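Endo-pectate lyase (Erwinia chrysanthemi, PDB 3B4N) cleaves the (1→4)-alpha-D-galacturonan chains of pectate by calcium-dependent elimination, and probably also acts on highly methylated pectins in an endo fashion. Local coordinates at residues A[275-280]-A[304-309]; A[296-301]-A[339-344]. All blocks are in the same frame, centred on the assembly; numbering follows the deposited sequence.

Contact 1. Residues A[275-280]-A[304-309]; sequences GTIDSI and GKPPVC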
ATOM      1  N   GLY A 275       3.467 -11.510   5.370  1.00 16.45           N
ATOM      2  CA  GLY A 275       3.217 -12.609   4.466  1.00 14.92           C
ATOM      3  C   GLY A 275       4.565 -12.863   3.823  1.00 15.51           C
ATOM      4  O   GLY A 275       5.597 -12.674   4.469  1.00 17.63           O
ATOM      5  N   THR A 276       4.570 -13.276   2.563  1.00 14.25           N
ATOM      6  CA  THR A 276       5.821 -13.531   1.864  1.00 14.62           C
ATOM      7  C   THR A 276       5.947 -12.609   0.666  1.00 13.11           C
ATOM      8  O   THR A 276       4.952 -12.120   0.133  1.00 14.06           O
ATOM      9  CB  THR A 276       5.916 -14.982   1.376  1.00 15.92           C
ATOM     10  OG1 THR A 276       4.856 -15.249   0.451  1.00 17.56           O
ATOM     11  CG2 THR A 276       5.820 -15.934   2.550  1.00 18.49           C
ATOM     12  N   ILE A 277       7.179 -12.370   0.245  1.00 12.74           N
ATOM     13  CA  ILE A 277       7.424 -11.499  -0.892  1.00 12.30           C
ATOM     14  C   ILE A 277       8.741 -11.928  -1.525  1.00 13.25           C
ATOM     15  O   ILE A 277       9.653 -12.366  -0.831  1.00 14.13           O
ATOM     16  CB  ILE A 277       7.464 -10.021  -0.429  1.00 10.81           C
ATOM     17  CG1 ILE A 277       7.413  -9.095  -1.643  1.00 12.05           C
ATOM     18  CG2 ILE A 277       8.687  -9.765   0.434  1.00 12.36           C
ATOM     19  CD1 ILE A 277       6.943  -7.704  -1.303  1.00 11.15           C
ATOM     20  N   ASP A 278       8.838 -11.830  -2.847  1.00 13.11           N
ATOM     21  CA  ASP A 278      10.064 -12.243  -3.514  1.00 13.41           C
ATOM     22  C   ASP A 278      11.220 -11.266  -3.334  1.00 12.14           C
ATOM     23  O   ASP A 278      12.365 -11.686  -3.170  1.00 13.73           O
ATOM     24  CB  ASP A 278       9.797 -12.499  -4.998  1.00 14.64           C
ATOM     25  CG  ASP A 278       8.826 -13.642  -5.222  1.00 16.97           C
ATOM     26  OD1 ASP A 278       8.940 -14.669  -4.523  1.00 20.77           O
ATOM     27  OD2 ASP A 278       7.950 -13.524  -6.100  1.00 20.57           O
ATOM     28  N   SER A 279      10.916  -9.970  -3.373  1.00 10.57           N
ATOM     29  CA  SER A 279      11.905  -8.912  -3.183  1.00 11.36           C
ATOM     30  C   SER A 279      11.133  -7.633  -2.906  1.00 10.56           C
ATOM     31  O   SER A 279       9.923  -7.584  -3.110  1.00 10.51           O
ATOM     32  CB  SER A 279      12.793  -8.736  -4.420  1.00 12.68           C
ATOM     33  OG  SER A 279      12.035  -8.394  -5.559  1.00 14.70           O
ATOM     34  N   ILE A 280      11.818  -6.598  -2.444  1.00 10.15           N
ATOM     35  CA  ILE A 280      11.129  -5.358  -2.135  1.00  9.56           C
ATOM     36  C   ILE A 280      11.153  -4.330  -3.268  1.00  9.64           C
ATOM     37  O   ILE A 280      10.096  -3.926  -3.758  1.00  9.49           O
ATOM     38  CB  ILE A 280      11.706  -4.728  -0.837  1.00  9.64           C
ATOM     39  CG1 ILE A 280      11.536  -5.702   0.333  1.00 10.05           C
ATOM     40  CG2 ILE A 280      10.997  -3.416  -0.525  1.00 10.93           C
ATOM     41  CD1 ILE A 280      10.092  -6.036   0.663  1.00 11.60           C
ATOM     42  N   GLY A 304      18.687 -11.553   3.027  1.00 23.24           N
ATOM     43  CA  GLY A 304      18.580 -12.260   1.762  1.00 21.40           C
ATOM     44  C   GLY A 304      17.281 -13.030   1.599  1.00 21.45           C
ATOM     45  O   GLY A 304      17.031 -13.641   0.557  1.00 21.47           O
ATOM     46  N   LYS A 305      16.454 -13.004   2.639  1.00 20.98           N
ATOM     47  CA  LYS A 305      15.173 -13.693   2.632  1.00 21.54           C
ATOM     48  C   LYS A 305      14.106 -12.804   3.268  1.00 20.10           C
ATOM     49  O   LYS A 305      13.806 -12.914   4.459  1.00 21.03           O
ATOM     50  CB  LYS A 305      15.281 -15.017   3.394  1.00 24.40           C
ATOM     51  CG  LYS A 305      16.225 -16.020   2.744  1.00 28.88           C
ATOM     52  CD  LYS A 305      16.389 -17.276   3.593  1.00 31.81           C
ATOM     53  CE  LYS A 305      17.376 -18.244   2.953  1.00 33.23           C
ATOM     54  NZ  LYS A 305      17.595 -19.460   3.786  1.00 35.40           N
ATOM     55  N   PRO A 306      13.501 -11.920   2.467  1.00 17.31           N
ATOM     56  CA  PRO A 306      13.773 -11.740   1.039  1.00 16.02           C
ATOM     57  C   PRO A 306      14.789 -10.643   0.767  1.00 13.49           C
ATOM     58  O   PRO A 306      15.106  -9.848   1.644  1.00 13.60           O
ATOM     59  CB  PRO A 306      12.410 -11.340   0.503  1.00 16.78           C
ATOM     60  CG  PRO A 306      11.947 -10.390   1.581  1.00 16.72           C
ATOM     61  CD  PRO A 306      12.340 -11.110   2.881  1.00 17.17           C
ATOM     62  N   PRO A 307      15.348 -10.616  -0.453  1.00 12.81           N
ATOM     63  CA  PRO A 307      16.308  -9.561  -0.775  1.00 13.04           C
ATOM     64  C   PRO A 307      15.477  -8.273  -0.761  1.00 12.57           C
ATOM     65  O   PRO A 307      14.299  -8.286  -1.137  1.00 13.54           O
ATOM     66  CB  PRO A 307      16.803  -9.946  -2.172  1.00 14.56           C
ATOM     67  CG  PRO A 307      15.732 -10.825  -2.718  1.00 15.97           C
ATOM     68  CD  PRO A 307      15.260 -11.614  -1.532  1.00 13.62           C
ATOM     69  N   VAL A 308      16.065  -7.173  -0.313  1.00 11.85           N
ATOM     70  CA  VAL A 308      15.319  -5.922  -0.237  1.00 11.66           C
ATOM     71  C   VAL A 308      15.486  -5.093  -1.506  1.00 12.03           C
ATOM     72  O   VAL A 308      14.581  -5.055  -2.341  1.00 13.94           O
ATOM     73  CB  VAL A 308      15.731  -5.150   1.041  1.00 10.78           C
ATOM     74  CG1 VAL A 308      15.006  -3.815   1.128  1.00 11.01           C
ATOM     75  CG2 VAL A 308      15.390  -6.009   2.261  1.00 13.28           C
ATOM     76  N   CYS A 309      16.636  -4.461  -1.685  1.00 12.46           N
ATOM     77  CA  CYS A 309      16.854  -3.650  -2.883  1.00 11.42           C
ATOM     78  C   CYS A 309      17.737  -4.392  -3.866  1.00 12.00           C
ATOM     79  O   CYS A 309      18.823  -4.845  -3.515  1.00 11.38           O
ATOM     80  CB  CYS A 309      17.510  -2.326  -2.502  1.00 12.54           C
ATOM     81  SG  CYS A 309      17.663  -1.078  -3.827  1.00 14.56           S
TER

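Contact 2. Residues A[296-301]-A[339-344]; sequences LKIKNY and SGVSKL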
ATOM      1  N   LEU A 296      11.064  -0.522   7.418  1.00 10.54           N
ATOM      2  CA  LEU A 296      10.462  -1.688   6.780  1.00 11.21           C
ATOM      3  C   LEU A 296      10.489  -2.904   7.693  1.00 11.52           C
ATOM      4  O   LEU A 296      11.546  -3.305   8.172  1.00 12.45           O
ATOM      5  CB  LEU A 296      11.200  -2.006   5.479  1.00 11.42           C
ATOM      6  CG  LEU A 296      10.741  -3.232   4.686  1.00 10.05           C
ATOM      7  CD1 LEU A 296       9.309  -3.060   4.200  1.00 10.90           C
ATOM      8  CD2 LEU A 296      11.670  -3.407   3.496  1.00 11.72           C
ATOM      9  N   LYS A 297       9.319  -3.480   7.938  1.00 11.64           N
ATOM     10  CA  LYS A 297       9.198  -4.654   8.797  1.00 13.01           C
ATOM     11  C   LYS A 297       8.728  -5.821   7.949  1.00 12.68           C
ATOM     12  O   LYS A 297       7.779  -5.700   7.179  1.00 13.40           O
ATOM     13  CB  LYS A 297       8.204  -4.381   9.930  1.00 14.59           C
ATOM     14  CG  LYS A 297       8.636  -3.245  10.847  1.00 19.38           C
ATOM     15  CD  LYS A 297       7.619  -2.985  11.942  1.00 24.07           C
ATOM     16  CE  LYS A 297       8.058  -1.819  12.814  1.00 26.70           C
ATOM     17  NZ  LYS A 297       7.046  -1.486  13.853  1.00 30.14           N
ATOM     18  N   ILE A 298       9.403  -6.956   8.071  1.00 12.23           N
ATOM     19  CA  ILE A 298       9.047  -8.114   7.274  1.00 12.70           C
ATOM     20  C   ILE A 298       8.915  -9.364   8.134  1.00 14.83           C
ATOM     21  O   ILE A 298       9.792  -9.675   8.943  1.00 14.40           O
ATOM     22  CB  ILE A 298      10.109  -8.352   6.171  1.00 12.31           C
ATOM     23  CG1 ILE A 298      10.153  -7.137   5.227  1.00 12.71           C
ATOM     24  CG2 ILE A 298       9.772  -9.628   5.396  1.00 13.22           C
ATOM     25  CD1 ILE A 298      11.301  -7.162   4.221  1.00 13.39           C
ATOM     26  N   LYS A 299       7.810 -10.074   7.957  1.00 14.72           N
ATOM     27  CA  LYS A 299       7.565 -11.297   8.715  1.00 16.59           C
ATOM     28  C   LYS A 299       8.740 -12.264   8.566  1.00 17.96           C
ATOM     29  O   LYS A 299       9.158 -12.586   7.451  1.00 16.53           O
ATOM     30  CB  LYS A 299       6.276 -11.955   8.224  1.00 17.44           C
ATOM     31  CG  LYS A 299       5.988 -13.322   8.825  1.00 21.90           C
ATOM     32  CD  LYS A 299       4.716 -13.898   8.232  1.00 24.68           C
ATOM     33  CE  LYS A 299       4.474 -15.321   8.704  1.00 26.97           C
ATOM     34  NZ  LYS A 299       3.291 -15.919   8.027  1.00 28.52           N
ATOM     35  N   ASN A 300       9.264 -12.712   9.704  1.00 18.75           N
ATOM     36  CA  ASN A 300      10.389 -13.647   9.756  1.00 20.75           C
ATOM     37  C   ASN A 300      11.568 -13.256   8.873  1.00 19.52           C
ATOM     38  O   ASN A 300      12.228 -14.110   8.279  1.00 20.19           O
ATOM     39  CB  ASN A 300       9.919 -15.059   9.402  1.00 24.47           C
ATOM     40  CG  ASN A 300       8.949 -15.619  10.427  1.00 26.48           C
ATOM     41  OD1 ASN A 300       9.181 -15.523  11.635  1.00 30.56           O
ATOM     42  ND2 ASN A 300       7.859 -16.211   9.952  1.00 28.28           N
ATOM     43  N   TYR A 301      11.850 -11.960   8.818  1.00 18.38           N
ATOM     44  CA  TYR A 301      12.951 -11.464   8.010  1.00 17.52           C
ATOM     45  C   TYR A 301      14.303 -12.072   8.356  1.00 19.36           C
ATOM     46  O   TYR A 301      14.667 -12.183   9.523  1.00 21.07           O
ATOM     47  CB  TYR A 301      13.079  -9.952   8.151  1.00 16.13           C
ATOM     48  CG  TYR A 301      14.228  -9.401   7.345  1.00 15.79           C
ATOM     49  CD1 TYR A 301      14.192  -9.412   5.950  1.00 15.76           C
ATOM     50  CD2 TYR A 301      15.382  -8.935   7.971  1.00 16.01           C
ATOM     51  CE1 TYR A 301      15.274  -8.980   5.201  1.00 14.28           C
ATOM     52  CE2 TYR A 301      16.473  -8.501   7.232  1.00 16.15           C
ATOM     53  CZ  TYR A 301      16.414  -8.530   5.846  1.00 15.60           C
ATOM     54  OH  TYR A 301      17.504  -8.127   5.117  1.00 15.12           O
ATOM     55  N   SER A 339      20.022  -1.581   9.041  1.00 19.23           N
ATOM     56  CA  SER A 339      19.205  -1.019  10.111  1.00 19.93           C
ATOM     57  C   SER A 339      17.840  -0.554   9.616  1.00 19.90           C
ATOM     58  O   SER A 339      16.959  -0.219  10.413  1.00 20.47           O
ATOM     59  CB  SER A 339      19.927   0.168  10.752  1.00 21.15           C
ATOM     60  OG  SER A 339      20.067   1.237   9.830  1.00 21.17           O
ATOM     61  N   GLY A 340      17.665  -0.526   8.300  1.00 18.15           N
ATOM     62  CA  GLY A 340      16.402  -0.071   7.746  1.00 16.93           C
ATOM     63  C   GLY A 340      15.341  -1.146   7.618  1.00 15.46           C
ATOM     64  O   GLY A 340      14.190  -0.840   7.320  1.00 14.88           O
ATOM     65  N   VAL A 341      15.724  -2.398   7.839  1.00 14.43           N
ATOM     66  CA  VAL A 341      14.800  -3.516   7.721  1.00 15.46           C
ATOM     67  C   VAL A 341      14.896  -4.395   8.955  1.00 16.80           C
ATOM     68  O   VAL A 341      15.989  -4.634   9.471  1.00 17.05           O
ATOM     69  CB  VAL A 341      15.126  -4.372   6.480  1.00 15.60           C
ATOM     70  CG1 VAL A 341      14.032  -5.408   6.254  1.00 15.08           C
ATOM     71  CG2 VAL A 341      15.286  -3.476   5.265  1.00 18.15           C
ATOM     72  N   SER A 342      13.754  -4.878   9.428  1.00 16.53           N
ATOM     73  CA  SER A 342      13.741  -5.724  10.607  1.00 17.41           C
ATOM     74  C   SER A 342      12.632  -6.758  10.578  1.00 17.34           C
ATOM     75  O   SER A 342      11.679  -6.662   9.800  1.00 16.12           O
ATOM     76  CB  SER A 342      13.598  -4.869  11.871  1.00 17.80           C
ATOM     77  OG  SER A 342      12.344  -4.211  11.913  1.00 21.74           O
ATOM     78  N   LYS A 343      12.778  -7.755  11.439  1.00 17.88           N
ATOM     79  CA  LYS A 343      11.805  -8.822  11.572  1.00 18.12           C
ATOM     80  C   LYS A 343      10.567  -8.230  12.240  1.00 18.89           C
ATOM     81  O   LYS A 343      10.670  -7.535  13.256  1.00 19.61           O
ATOM     82  CB  LYS A 343      12.388  -9.939  12.441  1.00 20.38           C
ATOM     83  CG  LYS A 343      11.467 -11.119  12.663  1.00 23.20           C
ATOM     84  CD  LYS A 343      12.126 -12.130  13.594  1.00 25.96           C
ATOM     85  CE  LYS A 343      11.197 -13.293  13.894  1.00 28.20           C
ATOM     86  NZ  LYS A 343      11.816 -14.265  14.836  1.00 31.82           N
ATOM     87  N   LEU A 344       9.404  -8.495  11.661  1.00 19.07           N
ATOM     88  CA  LEU A 344       8.157  -7.983  12.209  1.00 21.25           C
ATOM     89  C   LEU A 344       7.902  -8.619  13.573  1.00 22.29           C
ATOM     90  O   LEU A 344       8.324  -9.779  13.763  1.00 24.09           O
ATOM     91  CB  LEU A 344       7.010  -8.304  11.250  1.00 20.93           C
ATOM     92  CG  LEU A 344       5.586  -8.001  11.715  1.00 20.14           C
ATOM     93  CD1 LEU A 344       5.439  -6.518  11.998  1.00 20.65           C
ATOM     94  CD2 LEU A 344       4.604  -8.452  10.645  1.00 20.33           C
ATOM     95  OXT LEU A 344       7.282  -7.956  14.430  1.00 25.98           O
TER
HETATM   96  O   HOH W   1      12.502  -1.841  10.327  1.00 17.70           O
HETATM   97  O   HOH W   2       8.223 -11.998  12.136  1.00 21.92           O

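Contact 1. Residues A[275-280]-A[304-309]
Ile280 N is the single backbone donor joining 275-280 to 304-309, and it faces two carbonyls at once. Ile280 N lies 3.2 Å from Val308 O and 3.3 Å from Pro307 O. Both bonds are weak, bent to about 133-134° at the hydrogen, the proton being shared between two acceptors. Pro307 O also receives a CA-H···O contact from Ser279 CA, at 3.2 Å.

The two prolines pack by van der Waals contact on backbone carbonyl oxygens. Pro306, which follows a cis peptide bond, turns its ring toward 275-280, and its CB rests 3.2 Å from Ile277 O. Next in line, Pro307 sets CD 3.3 Å from Asp278 O, with CG near the same oxygen and near Ser279 CB.

Two apolar pairs complete the contact. With Ile277 CG1 anti to the backbone N (chi1 -168°), CG2 is left between N and the carbonyl carbon, and this branch meets Pro306 CG at 3.5 Å, the side chains crossing obliquely. Ile280 and Val308, both buried, lie side by side and point the same way, Ile280 CB being 3.9 Å from Val308 CG1. Val308 N turns instead to the carboxylate of Glu327.

Backbone bonds of Thr276, Asp278, Ser279 and Ile280 reach the region of strand 246-253 on the preceding coil, so this contact stacks the entry to strand 309-313 on strand 276-284, as successive rungs do in a right-handed parallel beta-helix.

Contact 2. Residues A[296-301]-A[339-344]
Ile298 O is gripped by two backbone donors, Leu344 N at 3.0 Å and Tyr301 N at 3.1 Å, which reach it from opposite faces of the carbonyl plane. Leu344 N stands well above that plane, 66° out of it, and ties the last residue of the chain to the end of strand 296-298. Upstream the pairing is regular and parallel: Ile298 N donates to Ser342 O at 2.9 Å, Ser342 N to Leu296 O, and Leu296 N to Gly340 O. Water 1 adds a bond to Leu296 O and links it to Ser342 OG; water 2 bridges Asn300 N and Leu344 O.

Val341 carries the packing on the face it shares with Leu296. With its CG1 anti to the backbone N (chi1 -172°), that methyl sits 3.8 Å above the centre of the Tyr301 ring in a CH-pi contact and also meets Ile298 CD1 at 3.8 Å, while CG2 lies beside Leu296 CD2. Leu344 CD1 packs at 4.1 Å against Lys297 CB, the two side chains crossing at about a right angle.

Leu296, Ile298 and Val341 are thus buried, Lys297, Lys299, Lys343 and Leu344 exposed, while backbone bonds and two waters satisfy polar atoms of the strand pair and hold the C terminus onto the coil.

How the contacts relate
Strand 276-284 enters contact 1 first, and strand 290-298, next along the chain, runs into contact 2. The chain then turns through 304-309, closing contact 1 over 23 intervening residues, before strands 309-313, 323-327 and 334-336 lead to the C terminus, where 339-344 closes contact 2 over 37. The two loops therefore cross rather than nest. Their centres are 10 Å apart, and they touch directly: buried Ile280 packs on Leu296, and Pro306 on Ile298 and Tyr301. Contact 1 joins strand 276-284 to the loop leading into its neighbour 309-313, contact 2 pairs strands 290-298 and 341-343 of another face, so that together they bind the final coil of the beta-helix to the one before.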